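Local coordinates for 2-oxoglutarate dehydrogenase E3 component (Thermus thermophilus, PDB 2YQU), which probably reoxidises protein-bound dihydrolipoyl groups to lipoyl with NAD(+) as acceptor, acting as an FAD-containing dihydrolipoamide dehydrogenase, at residues Ala21-Lys26 against Met324-Gly329; Ser314-Ala319 against Val331-Ile336; Ile346-Tyr351 against Gly399-Gly404. All coordinates share one frame; numbering follows the deposited sequence.

Contact 1: residues Ala21-Lys26 against Met324-Gly329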
# COMPACT_ATOMS: atom_id res chain seq x y z
N ALA A 21 -7.12 -7.65 29.39
CA ALA A 21 -8.54 -7.98 29.58
C ALA A 21 -8.91 -9.23 28.79
O ALA A 21 -9.61 -10.10 29.30
CB ALA A 21 -9.42 -6.81 29.18
N GLN A 22 -8.45 -9.31 27.54
CA GLN A 22 -8.70 -10.49 26.70
C GLN A 22 -8.12 -11.76 27.31
O GLN A 22 -8.66 -12.85 27.10
CB GLN A 22 -8.13 -10.28 25.29
CG GLN A 22 -8.88 -9.24 24.48
CD GLN A 22 -8.31 -9.06 23.07
OE1 GLN A 22 -7.22 -9.57 22.76
NE2 GLN A 22 -9.04 -8.35 22.23
N LEU A 23 -7.04 -11.63 28.06
CA LEU A 23 -6.38 -12.77 28.70
C LEU A 23 -7.04 -13.14 30.03
O LEU A 23 -6.68 -14.14 30.64
CB LEU A 23 -4.89 -12.47 28.91
CG LEU A 23 -4.11 -12.36 27.60
CD1 LEU A 23 -2.76 -11.68 27.83
CD2 LEU A 23 -3.93 -13.72 26.95
N GLY A 24 -7.99 -12.32 30.47
CA GLY A 24 -8.77 -12.58 31.67
C GLY A 24 -8.33 -11.83 32.90
O GLY A 24 -8.78 -12.13 34.00
N MET A 25 -7.45 -10.85 32.73
CA MET A 25 -6.96 -10.04 33.84
C MET A 25 -7.97 -8.96 34.22
O MET A 25 -8.70 -8.45 33.37
CB MET A 25 -5.63 -9.37 33.47
CG MET A 25 -4.50 -10.33 33.12
SD MET A 25 -2.92 -9.47 32.90
CE MET A 25 -2.42 -9.36 34.61
N LYS A 26 -8.01 -8.62 35.51
CA LYS A 26 -8.75 -7.47 35.99
C LYS A 26 -7.80 -6.30 35.91
O LYS A 26 -6.78 -6.29 36.59
CB LYS A 26 -9.22 -7.67 37.43
CG LYS A 26 -9.96 -6.48 38.01
CD LYS A 26 -10.36 -6.72 39.46
CE LYS A 26 -11.15 -5.54 40.03
NZ LYS A 26 -11.07 -5.48 41.53
N MET A 324 3.14 -11.86 31.52
CA MET A 324 2.52 -11.86 32.85
C MET A 324 1.65 -13.11 33.04
O MET A 324 1.74 -13.79 34.05
CB MET A 324 1.65 -10.62 33.04
CG MET A 324 2.41 -9.33 33.20
SD MET A 324 1.32 -7.92 33.07
CE MET A 324 2.48 -6.61 32.70
N VAL A 325 0.80 -13.40 32.06
CA VAL A 325 -0.21 -14.45 32.19
C VAL A 325 0.34 -15.84 31.83
O VAL A 325 0.05 -16.82 32.53
CB VAL A 325 -1.46 -14.12 31.34
CG1 VAL A 325 -2.48 -15.27 31.36
CG2 VAL A 325 -2.10 -12.82 31.83
N ARG A 326 1.13 -15.93 30.76
CA ARG A 326 1.55 -17.22 30.21
C ARG A 326 3.02 -17.58 30.47
O ARG A 326 3.42 -18.73 30.29
CB ARG A 326 1.30 -17.26 28.70
CG ARG A 326 -0.15 -17.06 28.29
CD ARG A 326 -0.30 -16.71 26.82
NE ARG A 326 -1.69 -16.76 26.37
CZ ARG A 326 -2.10 -16.41 25.15
NH1 ARG A 326 -1.22 -15.99 24.23
NH2 ARG A 326 -3.38 -16.47 24.83
N GLY A 327 3.82 -16.59 30.85
CA GLY A 327 5.23 -16.80 31.16
C GLY A 327 6.13 -16.77 29.93
O GLY A 327 7.32 -17.08 30.04
N PHE A 328 5.56 -16.40 28.79
CA PHE A 328 6.29 -16.30 27.52
C PHE A 328 5.76 -15.10 26.72
O PHE A 328 4.56 -14.85 26.65
CB PHE A 328 6.13 -17.58 26.69
CG PHE A 328 6.67 -18.83 27.36
CD1 PHE A 328 5.86 -19.58 28.21
CD2 PHE A 328 7.97 -19.26 27.13
CE1 PHE A 328 6.34 -20.74 28.82
CE2 PHE A 328 8.46 -20.42 27.74
CZ PHE A 328 7.65 -21.16 28.58
N GLY A 329 6.68 -14.34 26.15
CA GLY A 329 6.34 -13.24 25.26
C GLY A 329 7.55 -12.90 24.40
O GLY A 329 8.67 -13.33 24.69
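Leu23 and Val325 mark the nearest approach of the two backbones, 7.3 Å from Leu23 CA to Val325 CA; no hydrogen bond spans the gap, and the contact rests on side chains. Segment 21-26 leaves helix 11-22 through Gly24, where a phi of 101° and two bonds back into the last turn make a Schellman motif; one of them joins Gly24 N to Ala21 O. Segment 324-329 carries the end of helix 310-326, which Gly327 is the first to leave, again with positive phi.

Between these helix ends, Val325 CG2 touches both Leu23 and Met25. It lies 3.6 Å from Met25 SD and 4.1 Å from Leu23 CB. Met25 and Val325 run past each other in opposite directions, with the thioether sulphur against the methyl. A bend at the last torsion of Met25 (chi3 83°) places its CE, which lies 4.3 Å from Met324 SD. At the outer end Leu23 crosses Arg326 at about a right angle, and Leu23 CD2 sits 3.3 Å above the guanidinium plane, displaced toward its rim, with Arg326 NH2 the nearest atom at 3.5 Å. That is an apolar contact over a charged face. The charge itself has a weak, long ion pair with Glu322 and lies close to the like charge of Arg19.

Inward, Met25 and Met324 both rest on Leu4 of strand 2-7 and on Tyr132, while Leu23 also packs on Val321 and Glu322 of helix 310-326. Lys26, bonded through its backbone to Asp3 and Leu4, carries the chain into strand 27-31, completing the beta-alpha-beta unit of the FAD-binding Rossmann-type domain.

Contact 2: residues Ser314-Ala319 against Val331-Ile336. With CO3 (carbonate ion), chain C.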
# COMPACT_ATOMS: atom_id res chain seq x y z
N SER A 314 2.99 -0.59 21.37
CA SER A 314 1.84 -1.49 21.46
C SER A 314 2.27 -2.95 21.41
O SER A 314 1.76 -3.77 22.15
CB SER A 314 0.82 -1.18 20.36
OG SER A 314 1.37 -1.36 19.07
N GLU A 315 3.23 -3.28 20.55
CA GLU A 315 3.70 -4.66 20.47
C GLU A 315 4.38 -5.08 21.77
O GLU A 315 4.27 -6.24 22.17
CB GLU A 315 4.65 -4.85 19.28
CG GLU A 315 3.94 -4.79 17.94
CD GLU A 315 3.13 -6.03 17.61
OE1 GLU A 315 2.58 -6.65 18.53
OE2 GLU A 315 3.04 -6.38 16.41
N GLU A 316 5.05 -4.14 22.42
CA GLU A 316 5.70 -4.40 23.70
C GLU A 316 4.65 -4.58 24.79
O GLU A 316 4.82 -5.40 25.68
CB GLU A 316 6.69 -3.28 24.05
CG GLU A 316 8.03 -3.43 23.36
CD GLU A 316 9.01 -2.32 23.65
OE1 GLU A 316 8.60 -1.25 24.12
OE2 GLU A 316 10.21 -2.53 23.39
N GLY A 317 3.57 -3.81 24.70
CA GLY A 317 2.45 -3.94 25.61
C GLY A 317 1.83 -5.33 25.52
O GLY A 317 1.57 -5.96 26.55
N ILE A 318 1.63 -5.82 24.30
CA ILE A 318 1.08 -7.15 24.06
C ILE A 318 2.00 -8.22 24.67
O ILE A 318 1.54 -9.12 25.38
CB ILE A 318 0.89 -7.42 22.54
CG1 ILE A 318 -0.17 -6.49 21.93
CG2 ILE A 318 0.53 -8.89 22.28
CD1 ILE A 318 -1.54 -6.65 22.46
N ALA A 319 3.30 -8.12 24.38
CA ALA A 319 4.29 -9.10 24.83
C ALA A 319 4.42 -9.10 26.35
O ALA A 319 4.61 -10.16 26.96
CB ALA A 319 5.65 -8.83 24.19
N VAL A 331 8.86 -9.77 21.18
CA VAL A 331 8.67 -8.80 20.12
C VAL A 331 9.75 -9.03 19.08
O VAL A 331 10.92 -9.17 19.41
CB VAL A 331 8.80 -7.36 20.64
CG1 VAL A 331 8.66 -6.36 19.49
CG2 VAL A 331 7.76 -7.10 21.73
N ASP A 332 9.34 -9.06 17.82
CA ASP A 332 10.30 -9.15 16.73
C ASP A 332 10.68 -7.75 16.32
O ASP A 332 10.01 -7.16 15.47
CB ASP A 332 9.71 -9.91 15.55
CG ASP A 332 10.74 -10.17 14.48
OD1 ASP A 332 11.88 -9.66 14.60
OD2 ASP A 332 10.50 -10.88 13.48
N TYR A 333 11.74 -7.21 16.91
CA TYR A 333 12.18 -5.84 16.62
C TYR A 333 12.62 -5.66 15.17
O TYR A 333 12.50 -4.56 14.62
CB TYR A 333 13.28 -5.40 17.60
CG TYR A 333 12.73 -5.27 19.00
CD1 TYR A 333 11.95 -4.17 19.36
CD2 TYR A 333 12.93 -6.26 19.95
CE1 TYR A 333 11.41 -4.05 20.63
CE2 TYR A 333 12.39 -6.15 21.23
CZ TYR A 333 11.63 -5.04 21.55
OH TYR A 333 11.09 -4.92 22.82
N GLN A 334 13.09 -6.73 14.54
CA GLN A 334 13.54 -6.68 13.14
C GLN A 334 12.41 -6.56 12.11
O GLN A 334 12.66 -6.30 10.93
CB GLN A 334 14.36 -7.92 12.82
CG GLN A 334 15.60 -8.05 13.66
CD GLN A 334 16.42 -6.79 13.66
OE1 GLN A 334 16.95 -6.39 12.61
NE2 GLN A 334 16.50 -6.12 14.81
N ALA A 335 11.17 -6.77 12.55
CA ALA A 335 10.01 -6.68 11.66
C ALA A 335 9.20 -5.40 11.88
O ALA A 335 8.12 -5.26 11.32
CB ALA A 335 9.13 -7.90 11.84
N ILE A 336 9.71 -4.49 12.72
CA ILE A 336 9.02 -3.24 13.02
C ILE A 336 9.45 -2.15 12.05
O ILE A 336 10.61 -1.72 12.08
CB ILE A 336 9.33 -2.79 14.48
CG1 ILE A 336 8.68 -3.77 15.46
CG2 ILE A 336 8.85 -1.36 14.72
CD1 ILE A 336 8.98 -3.46 16.94
C CO3 C . -0.91 0.80 17.71
O1 CO3 C . -2.17 0.73 18.06
O2 CO3 C . -0.22 1.87 17.97
O3 CO3 C . -0.32 -0.20 17.10
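Glu316 and Tyr333 supply the polar half of a helix-to-loop contact and Val331 its apolar half. Helix 310-326 is met here by the chain that follows it, in the connection leading to strand 338-340, where residues 333-335 form a short 3-10 turn.

Tyr333 OH donates to Glu316 OE2 over 2.6 Å, meeting the anti lone pair of OE2, the one directed away from OE1. The carboxylate oxygen lies in the ring plane at the hydroxyl edge, but the carboxylate and ring planes are turned 77° apart and the two side chains cross at about a right angle. Glu316 reaches the tyrosine because its chain is extended beyond CG, with CD anti to CA (chi2 178°). Val331 CG2 packs against the helix, 3.7 Å from Ala319 CB and 3.6 Å from Glu315 O. The other methyl, Val331 CG1, stands 3.7 Å above the centre of one face of the Tyr333 ring, so one valine both wedges against the helix and backs the ring. Toward the start of the helix, Ser314 OG is 2.8 Å from O3 of a carbonate ion, probably a crystallisation component.

Glu316 also forms salt bridges with Lys312 and Arg305 and accepts from Gly301 N, while Arg305 reaches Tyr333 OH as well. An alanine in place of Glu316 would probably leave Lys312 and Arg305 without their carboxylate mate and the Tyr333 hydroxyl without the acceptor of its proton. Two cationic partners and the donated phenol proton would together favour an ionised Glu316, consistent with a buried carboxylate set among two cations and two N-H or O-H donors.

Contact 3: residues Ile346-Tyr351 against Gly399-Gly404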
# COMPACT_ATOMS: atom_id res chain seq x y z
N ILE A 346 9.14 7.69 3.30
CA ILE A 346 10.50 7.24 3.55
C ILE A 346 10.36 6.14 4.58
O ILE A 346 9.64 6.31 5.56
CB ILE A 346 11.35 8.41 4.09
CG1 ILE A 346 11.22 9.64 3.16
CG2 ILE A 346 12.79 8.01 4.25
CD1 ILE A 346 11.75 10.91 3.74
N ALA A 347 11.01 5.00 4.39
CA ALA A 347 10.85 3.90 5.34
C ALA A 347 12.05 2.97 5.50
O ALA A 347 12.90 2.87 4.63
CB ALA A 347 9.60 3.11 5.01
N ALA A 348 12.07 2.29 6.64
CA ALA A 348 13.09 1.31 6.97
C ALA A 348 12.47 0.19 7.79
O ALA A 348 11.64 0.41 8.65
CB ALA A 348 14.21 1.94 7.75
N VAL A 349 12.90 -1.03 7.51
CA VAL A 349 12.56 -2.16 8.34
C VAL A 349 13.76 -3.10 8.39
O VAL A 349 14.50 -3.25 7.41
CB VAL A 349 11.25 -2.87 7.88
CG1 VAL A 349 11.41 -3.48 6.52
CG2 VAL A 349 10.81 -3.92 8.90
N GLY A 350 13.97 -3.73 9.55
CA GLY A 350 15.12 -4.57 9.76
C GLY A 350 16.39 -3.74 9.79
O GLY A 350 16.36 -2.56 10.13
N TYR A 351 17.51 -4.36 9.43
CA TYR A 351 18.82 -3.73 9.56
C TYR A 351 19.14 -2.83 8.37
O TYR A 351 18.80 -3.16 7.23
CB TYR A 351 19.91 -4.80 9.69
CG TYR A 351 19.92 -5.51 11.03
CD1 TYR A 351 19.87 -6.90 11.11
CD2 TYR A 351 19.99 -4.79 12.22
CE1 TYR A 351 19.89 -7.55 12.34
CE2 TYR A 351 20.00 -5.42 13.45
CZ TYR A 351 19.96 -6.80 13.50
OH TYR A 351 19.97 -7.43 14.73
N GLY A 399 16.93 -6.71 5.79
CA GLY A 399 16.31 -5.40 5.87
C GLY A 399 15.73 -4.92 4.55
O GLY A 399 16.15 -5.38 3.50
N VAL A 400 14.75 -4.03 4.62
CA VAL A 400 14.16 -3.43 3.44
C VAL A 400 14.00 -1.93 3.68
O VAL A 400 13.61 -1.49 4.76
CB VAL A 400 12.79 -4.07 3.06
CG1 VAL A 400 12.28 -3.52 1.72
CG2 VAL A 400 12.91 -5.60 3.01
N HIS A 401 14.35 -1.14 2.68
CA HIS A 401 14.43 0.30 2.83
C HIS A 401 13.99 0.98 1.55
O HIS A 401 14.24 0.48 0.45
CB HIS A 401 15.87 0.73 3.13
CG HIS A 401 16.51 -0.01 4.26
ND1 HIS A 401 17.26 0.63 5.22
CD2 HIS A 401 16.57 -1.33 4.57
CE1 HIS A 401 17.74 -0.25 6.08
NE2 HIS A 401 17.32 -1.45 5.72
N GLY A 402 13.36 2.13 1.66
CA GLY A 402 12.91 2.80 0.47
C GLY A 402 12.52 4.23 0.66
O GLY A 402 12.40 4.73 1.77
N ILE A 403 12.37 4.89 -0.47
CA ILE A 403 11.80 6.22 -0.55
C ILE A 403 10.98 6.31 -1.83
O ILE A 403 11.44 5.89 -2.90
CB ILE A 403 12.90 7.30 -0.48
CG1 ILE A 403 12.28 8.69 -0.63
CG2 ILE A 403 13.99 7.05 -1.53
CD1 ILE A 403 13.26 9.82 -0.35
N GLY A 404 9.78 6.85 -1.71
CA GLY A 404 8.89 6.98 -2.85
C GLY A 404 7.44 7.09 -2.44
O GLY A 404 7.10 6.95 -1.26
O HOH W 1 15.75 3.27 5.34
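His401 pairs with Ala348 in the sheet, but its ring reaches Tyr351: His401 NE2 donates to Tyr351 O over 2.7 Å. The acceptor lies near the imidazole plane, whereas seen from the carbonyl the donor stands above the peptide plane, 45° out of it. The ring's other nitrogen, ND1, shares a water with Ala347 O, to which that water donates, and the two ring nitrogens thus tie His401 to segment 346-351, one directly and one through water. Ala348 CB approaches the ring obliquely, 4.2 Å from His401 ND1.

On the same face as His401, Ile346 and Ile403 lie side by side and point the same way, with Ile346 CG1 4.0 Å from Ile403 CG1. The opposite face carries Ala347, Val349 and Val400. There the two valines are again side by side, Val349 CG1 being 3.8 Å from Val400 CB and 3.4 Å from Val400 O.

These orientations follow from an antiparallel pairing in which the strand axes run at 177° and approach to 4.7 Å. Ala347 with Gly402 and Val349 with Val400 are hydrogen-bonded pairs; the bond from Val349 N to Val400 O is 2.9 Å long. Where Gly350 faces Gly399 the strands come close, and a side chain at Gly399 would collide with Tyr351 O.

Strands 338-340 and 385-391 are bonded on the outer sides. Ala347 lies beside Val339, a residue known to bind NAD(+) in this protein, though none is bound to this chain here. The five-stranded antiparallel sheet is the core of the dimerisation domain of pyridine nucleotide-disulphide oxidoreductases, with helix 407-419 on its Val349 face and helix 208-221, from the nucleotide-binding part, on its Ile346 face.

How the contacts relate
Contact 3 is the buried one, inside the sheet of the dimerisation domain; contact 2 is partly buried and contact 1 lies at the surface, about 27 Å from the chain's centre. Helix 310-326 serves both contact 1, at its end, and contact 2, farther back, and their centres are 16 Å apart. Contact 2 also touches contact 3, where Gln334 packs against Tyr351 and Val349; the loop after the helix leads on to the sheet. The chemistry differs accordingly: apolar side chains and one guanidinium face, without hydrogen bonds, at the surface, a charged carboxylate cluster near the flavin, and backbone bonds with one histidine bridge in the sheet.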